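Interferon gamma (Paralichthys olivaceus, PDB 6F1E) acts as a homodimeric type II interferon that binds interferon gamma receptor 1 and activates macrophages and neutrophils. Local coordinates at residues V51-E56 against E102-R107; Q61-L66 against D92-L97. All coordinates share one frame; numbering follows the deposited sequence.

Contact 1: V51-E56 against E102-R107; sequences VLETYE and ELRTNR
Arg104 meets Glu56 and Glu53 through a chain bent at two torsions, chi2 (-127°) and chi3 (-71°). Glu56 carries CG anti to its backbone N (chi1 -165°) and is extended beyond it. Its OE1 lies at the edge of the guanidinium, close to the plane. NH1 of Arg104 donates to Glu56 OE1 at 2.8 Å and approaches from above the carboxylate plane. A weak second bond runs from Arg104 NE to the same OE1 at 3.2 Å. The other terminal nitrogen, Arg104 NH2, forms a longer salt bridge with Glu53 OE1, at 3.4 Å. Glu53 CB also lies over one guanidinium face, offset toward the rim. Lower on the chain, Arg104 CG packs on Leu52 CB at 3.6 Å. Leu52 CD1 then reaches Leu103 CG at 4.2 Å. The segments belong to helices 41-64 and 89-107 and run roughly antiparallel. Glu53 OE2 pairs with Lys57, and Glu56 OE2 accepts a hydrogen bond from Gln101. Two carboxylates thus share one guanidinium, which would offset part of their mutual repulsion, and the Lys57 charge should ease it further.

Contact 2: Q61-L66 against D92-L97; sequences QMLEQL and DLNYIL
Leu63 and Leu93 slide past each other in opposite directions where two helices of the interferon gamma helical bundle pack together. Residues 61-64 end helix 41-64, and residues 92-97 lie on helix 89-107. CD2 of Leu63 sits 3.6 Å from Leu93 CB, and its CG also touches the Leu93 side chain. The other branch of Leu63, CD1, meets Leu97 CD2 at 3.9 Å, and these two side chains cross obliquely. Met62 crosses Leu93 at about a right angle. Its CB lies 3.9 Å from Leu93 CD1, and its chain, bent at chi3 (79°), brings the methyl CE to 4.0 Å from Leu93 CD2. The backbone takes part as well: Met62 O lies 3.5 Å from Leu93 CD1. Leu66, just past the helix end, adds a looser touch of CD2 on Leu93 CD1 at 4.4 Å. Leu93 is therefore met by three residues of the other segment. The side chain of Asn94 lies obliquely beside the Leu63 methyls. No hydrogen bond joins the two segments; they meet mainly through side-chain packing.

Further residues surround the pair. Tyr18 touches both Met62 and Leu93, and Leu14 of helix 5-17 packs on Leu93. Val89 and Arg90 border Leu66, while Ile59 packs on Leu97. From the second subunit, Gln132 touches Met62 and Leu139 packs on Ile96. The same Gln132 of the second subunit hydrogen-bonds through its NE2 to Gln65 OE1.

Both contacts join helix 41-64 to helix 89-107, and contact 2 is nested inside the chain loop closed by contact 1. Their centres lie about 15 Å apart. Contact 1 is nearer the centre of the chain, about 9 Å away against 18 Å for contact 2. Each is partly buried, two of the touching residues in each are buried, and their buried areas are almost equal. The chemistry differs: contact 1 centres on charge pairing, whereas contact 2 is apolar packing without a hydrogen bond. They meet where Glu56 CG packs on Leu97 CD1 at 3.5 Å. Both also touch the second subunit, so the helix pair also packs against that chain.

Contact 1: V51-E56 against E102-R107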
loop_
_atom_site.group_PDB
_atom_site.type_symbol
_atom_site.label_atom_id
_atom_site.label_comp_id
_atom_site.label_asym_id
_atom_site.label_seq_id
_atom_site.Cartn_x
_atom_site.Cartn_y
_atom_site.Cartn_z
ATOM N N VAL A 51 -7.037 6.298 2.228
ATOM C CA VAL A 51 -7.880 6.656 3.407
ATOM C C VAL A 51 -9.368 6.317 3.160
ATOM O O VAL A 51 -10.047 5.770 4.021
ATOM C CB VAL A 51 -7.789 8.179 3.731
ATOM C CG1 VAL A 51 -8.819 8.589 4.800
ATOM C CG2 VAL A 51 -6.385 8.585 4.150
ATOM N N LEU A 52 -9.883 6.677 1.991
ATOM C CA LEU A 52 -11.284 6.393 1.676
ATOM C C LEU A 52 -11.543 4.873 1.659
ATOM O O LEU A 52 -12.569 4.427 2.199
ATOM C CB LEU A 52 -11.711 7.063 0.356
ATOM C CG LEU A 52 -11.750 8.606 0.336
ATOM C CD1 LEU A 52 -11.944 9.145 -1.088
ATOM C CD2 LEU A 52 -12.869 9.125 1.216
ATOM N N GLU A 53 -10.593 4.099 1.120
ATOM C CA GLU A 53 -10.644 2.620 1.178
ATOM C C GLU A 53 -10.647 2.063 2.601
ATOM O O GLU A 53 -11.372 1.102 2.913
ATOM C CB GLU A 53 -9.514 2.009 0.398
ATOM C CG GLU A 53 -9.419 0.477 0.506
ATOM C CD GLU A 53 -8.578 -0.167 -0.613
ATOM O OE1 GLU A 53 -8.159 0.520 -1.591
ATOM O OE2 GLU A 53 -8.345 -1.391 -0.518
ATOM N N THR A 54 -9.856 2.688 3.458
ATOM C CA THR A 54 -9.774 2.304 4.854
ATOM C C THR A 54 -11.095 2.550 5.576
ATOM O O THR A 54 -11.561 1.718 6.347
ATOM C CB THR A 54 -8.610 3.061 5.529
ATOM O OG1 THR A 54 -7.415 2.794 4.793
ATOM C CG2 THR A 54 -8.412 2.612 6.954
ATOM N N TYR A 55 -11.687 3.709 5.324
ATOM C CA TYR A 55 -12.994 4.062 5.924
ATOM C C TYR A 55 -14.102 3.126 5.491
ATOM O O TYR A 55 -15.005 2.823 6.244
ATOM C CB TYR A 55 -13.409 5.485 5.547
ATOM C CG TYR A 55 -12.968 6.523 6.536
ATOM C CD1 TYR A 55 -13.546 6.581 7.805
ATOM C CD2 TYR A 55 -12.005 7.487 6.195
ATOM C CE1 TYR A 55 -13.173 7.566 8.716
ATOM C CE2 TYR A 55 -11.620 8.474 7.098
ATOM C CZ TYR A 55 -12.211 8.514 8.362
ATOM O OH TYR A 55 -11.828 9.479 9.278
ATOM N N GLU A 56 -14.049 2.698 4.253
ATOM C CA GLU A 56 -15.049 1.759 3.779
ATOM C C GLU A 56 -14.947 0.423 4.500
ATOM O O GLU A 56 -15.955 -0.118 4.851
ATOM C CB GLU A 56 -14.912 1.581 2.281
ATOM C CG GLU A 56 -16.106 0.918 1.669
ATOM C CD GLU A 56 -15.955 0.774 0.184
ATOM O OE1 GLU A 56 -15.159 1.596 -0.390
ATOM O OE2 GLU A 56 -16.638 -0.160 -0.356
ATOM N N GLU A 102 -19.333 6.109 -3.081
ATOM C CA GLU A 102 -19.620 6.954 -4.259
ATOM C C GLU A 102 -18.450 7.887 -4.620
ATOM O O GLU A 102 -18.136 8.066 -5.805
ATOM C CB GLU A 102 -20.912 7.789 -4.060
ATOM C CG GLU A 102 -22.183 6.940 -3.979
ATOM C CD GLU A 102 -23.423 7.753 -3.614
ATOM O OE1 GLU A 102 -23.307 9.009 -3.357
ATOM O OE2 GLU A 102 -24.518 7.113 -3.602
ATOM N N LEU A 103 -17.813 8.477 -3.617
ATOM C CA LEU A 103 -16.709 9.402 -3.891
ATOM C C LEU A 103 -15.507 8.625 -4.476
ATOM O O LEU A 103 -14.830 9.067 -5.425
ATOM C CB LEU A 103 -16.321 10.154 -2.620
ATOM C CG LEU A 103 -15.205 11.195 -2.740
ATOM C CD1 LEU A 103 -15.460 12.242 -3.802
ATOM C CD2 LEU A 103 -15.088 11.917 -1.433
ATOM N N ARG A 104 -15.284 7.441 -3.930
ATOM C CA ARG A 104 -14.188 6.586 -4.375
ATOM C C ARG A 104 -14.378 6.221 -5.820
ATOM O O ARG A 104 -13.504 6.467 -6.660
ATOM C CB ARG A 104 -14.127 5.285 -3.564
ATOM C CG ARG A 104 -13.067 5.297 -2.488
ATOM C CD ARG A 104 -12.159 4.089 -2.625
ATOM N NE ARG A 104 -12.864 2.876 -2.243
ATOM C CZ ARG A 104 -12.381 1.653 -2.404
ATOM N NH1 ARG A 104 -13.105 0.627 -2.000
ATOM N NH2 ARG A 104 -11.172 1.448 -2.934
ATOM N N THR A 105 -15.534 5.629 -6.087
ATOM C CA THR A 105 -15.883 5.214 -7.424
ATOM C C THR A 105 -15.829 6.367 -8.430
ATOM O O THR A 105 -15.196 6.251 -9.474
ATOM C CB THR A 105 -17.229 4.535 -7.394
ATOM O OG1 THR A 105 -17.098 3.338 -6.605
ATOM C CG2 THR A 105 -17.667 4.205 -8.785
ATOM N N ASN A 106 -16.413 7.501 -8.088
ATOM C CA ASN A 106 -16.531 8.587 -9.063
ATOM C C ASN A 106 -15.240 9.409 -9.187
ATOM O O ASN A 106 -15.039 10.056 -10.203
ATOM C CB ASN A 106 -17.770 9.491 -8.772
ATOM C CG ASN A 106 -19.099 8.698 -8.736
ATOM O OD1 ASN A 106 -19.231 7.625 -9.343
ATOM N ND2 ASN A 106 -20.077 9.227 -8.028
ATOM N N ARG A 107 -14.364 9.426 -8.185
ATOM C CA ARG A 107 -13.154 10.284 -8.311
ATOM C C ARG A 107 -11.793 9.603 -8.094
ATOM O O ARG A 107 -10.755 10.222 -8.364
ATOM C CB ARG A 107 -13.296 11.526 -7.408
ATOM C CG ARG A 107 -14.457 12.446 -7.766
ATOM C CD ARG A 107 -14.145 13.245 -9.019
ATOM N NE ARG A 107 -15.324 13.820 -9.658
ATOM C CZ ARG A 107 -15.987 14.910 -9.261
ATOM N NH1 ARG A 107 -15.628 15.593 -8.174
ATOM N NH2 ARG A 107 -17.032 15.313 -9.971
#

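Contact 2: Q61-L66 against D92-L97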
loop_
_atom_site.group_PDB
_atom_site.type_symbol
_atom_site.label_atom_id
_atom_site.label_comp_id
_atom_site.label_asym_id
_atom_site.label_seq_id
_atom_site.Cartn_x
_atom_site.Cartn_y
_atom_site.Cartn_z
ATOM N N GLN A 61 -17.085 -2.953 9.257
ATOM C CA GLN A 61 -17.002 -3.572 10.608
ATOM C C GLN A 61 -17.944 -2.909 11.625
ATOM O O GLN A 61 -18.606 -3.569 12.393
ATOM C CB GLN A 61 -15.568 -3.560 11.152
ATOM C CG GLN A 61 -14.564 -4.349 10.334
ATOM C CD GLN A 61 -14.979 -5.791 10.156
ATOM O OE1 GLN A 61 -15.217 -6.257 9.023
ATOM N NE2 GLN A 61 -15.114 -6.504 11.290
ATOM N N MET A 62 -18.041 -1.601 11.593
ATOM C CA MET A 62 -18.946 -0.930 12.482
ATOM C C MET A 62 -20.374 -1.401 12.230
ATOM O O MET A 62 -21.167 -1.445 13.154
ATOM C CB MET A 62 -18.822 0.595 12.322
ATOM C CG MET A 62 -17.492 1.152 12.831
ATOM S SD MET A 62 -17.199 2.867 12.381
ATOM C CE MET A 62 -18.188 3.802 13.536
ATOM N N LEU A 63 -20.705 -1.749 10.991
ATOM C CA LEU A 63 -22.008 -2.376 10.703
ATOM C C LEU A 63 -22.105 -3.836 11.189
ATOM O O LEU A 63 -23.155 -4.230 11.710
ATOM C CB LEU A 63 -22.361 -2.291 9.222
ATOM C CG LEU A 63 -22.714 -0.888 8.705
ATOM C CD1 LEU A 63 -22.602 -0.797 7.162
ATOM C CD2 LEU A 63 -24.097 -0.481 9.212
ATOM N N GLU A 64 -21.042 -4.630 11.032
ATOM C CA GLU A 64 -21.035 -6.006 11.581
ATOM C C GLU A 64 -21.190 -6.009 13.099
ATOM O O GLU A 64 -22.060 -6.679 13.606
ATOM C CB GLU A 64 -19.791 -6.798 11.165
ATOM C CG GLU A 64 -19.703 -6.994 9.652
ATOM C CD GLU A 64 -18.908 -8.230 9.230
ATOM O OE1 GLU A 64 -17.888 -8.069 8.513
ATOM O OE2 GLU A 64 -19.302 -9.363 9.602
ATOM N N GLN A 65 -20.402 -5.204 13.805
ATOM C CA GLN A 65 -20.444 -5.133 15.285
ATOM C C GLN A 65 -21.719 -4.509 15.864
ATOM O O GLN A 65 -21.848 -4.368 17.080
ATOM C CB GLN A 65 -19.196 -4.408 15.833
ATOM C CG GLN A 65 -17.962 -5.304 15.811
ATOM C CD GLN A 65 -16.646 -4.559 15.632
ATOM O OE1 GLN A 65 -16.267 -3.717 16.452
ATOM N NE2 GLN A 65 -15.930 -4.892 14.559
ATOM N N LEU A 66 -22.650 -4.124 14.999
ATOM C CA LEU A 66 -24.019 -3.795 15.409
ATOM C C LEU A 66 -24.834 -5.101 15.679
ATOM O O LEU A 66 -24.738 -6.075 14.902
ATOM C CB LEU A 66 -24.687 -2.936 14.319
ATOM C CG LEU A 66 -25.325 -1.595 14.676
ATOM C CD1 LEU A 66 -24.380 -0.633 15.398
ATOM C CD2 LEU A 66 -25.853 -0.941 13.397
ATOM N N ASP A 92 -27.524 5.751 9.609
ATOM C CA ASP A 92 -26.484 6.773 9.630
ATOM C C ASP A 92 -25.164 6.148 9.146
ATOM O O ASP A 92 -24.492 6.746 8.318
ATOM C CB ASP A 92 -26.333 7.420 11.018
ATOM C CG ASP A 92 -27.384 8.507 11.301
ATOM O OD1 ASP A 92 -27.982 9.058 10.341
ATOM O OD2 ASP A 92 -27.581 8.844 12.500
ATOM N N LEU A 93 -24.823 4.939 9.602
ATOM C CA LEU A 93 -23.614 4.266 9.102
ATOM C C LEU A 93 -23.760 3.997 7.598
ATOM O O LEU A 93 -22.896 4.381 6.810
ATOM C CB LEU A 93 -23.330 2.932 9.836
ATOM C CG LEU A 93 -22.887 2.899 11.311
ATOM C CD1 LEU A 93 -22.572 1.480 11.778
ATOM C CD2 LEU A 93 -21.670 3.781 11.538
ATOM N N ASN A 94 -24.865 3.365 7.201
ATOM C CA ASN A 94 -25.071 3.013 5.799
ATOM C C ASN A 94 -25.020 4.255 4.951
ATOM O O ASN A 94 -24.427 4.229 3.900
ATOM C CB ASN A 94 -26.345 2.173 5.575
ATOM C CG ASN A 94 -26.137 0.673 5.922
ATOM O OD1 ASN A 94 -26.895 0.089 6.686
ATOM N ND2 ASN A 94 -25.098 0.060 5.347
ATOM N N TYR A 95 -25.529 5.381 5.433
ATOM C CA TYR A 95 -25.453 6.606 4.626
ATOM C C TYR A 95 -23.987 7.030 4.439
ATOM O O TYR A 95 -23.566 7.405 3.334
ATOM C CB TYR A 95 -26.322 7.746 5.190
ATOM C CG TYR A 95 -26.058 9.095 4.523
ATOM C CD1 TYR A 95 -26.699 9.479 3.345
ATOM C CD2 TYR A 95 -25.150 9.985 5.085
ATOM C CE1 TYR A 95 -26.438 10.728 2.757
ATOM C CE2 TYR A 95 -24.879 11.223 4.517
ATOM C CZ TYR A 95 -25.500 11.591 3.360
ATOM O OH TYR A 95 -25.143 12.831 2.847
ATOM N N ILE A 96 -23.220 6.960 5.517
ATOM C CA ILE A 96 -21.822 7.426 5.512
ATOM C C ILE A 96 -20.963 6.451 4.643
ATOM O O ILE A 96 -20.127 6.879 3.808
ATOM C CB ILE A 96 -21.354 7.767 6.978
ATOM C CG1 ILE A 96 -20.855 9.196 7.042
ATOM C CG2 ILE A 96 -20.311 6.848 7.552
ATOM C CD1 ILE A 96 -21.981 10.201 6.987
ATOM N N LEU A 97 -21.249 5.156 4.744
ATOM C CA LEU A 97 -20.679 4.192 3.808
ATOM C C LEU A 97 -20.943 4.539 2.336
ATOM O O LEU A 97 -20.017 4.567 1.508
ATOM C CB LEU A 97 -21.220 2.810 4.101
ATOM C CG LEU A 97 -20.710 1.714 3.186
ATOM C CD1 LEU A 97 -19.200 1.719 3.171
ATOM C CD2 LEU A 97 -21.224 0.396 3.719
#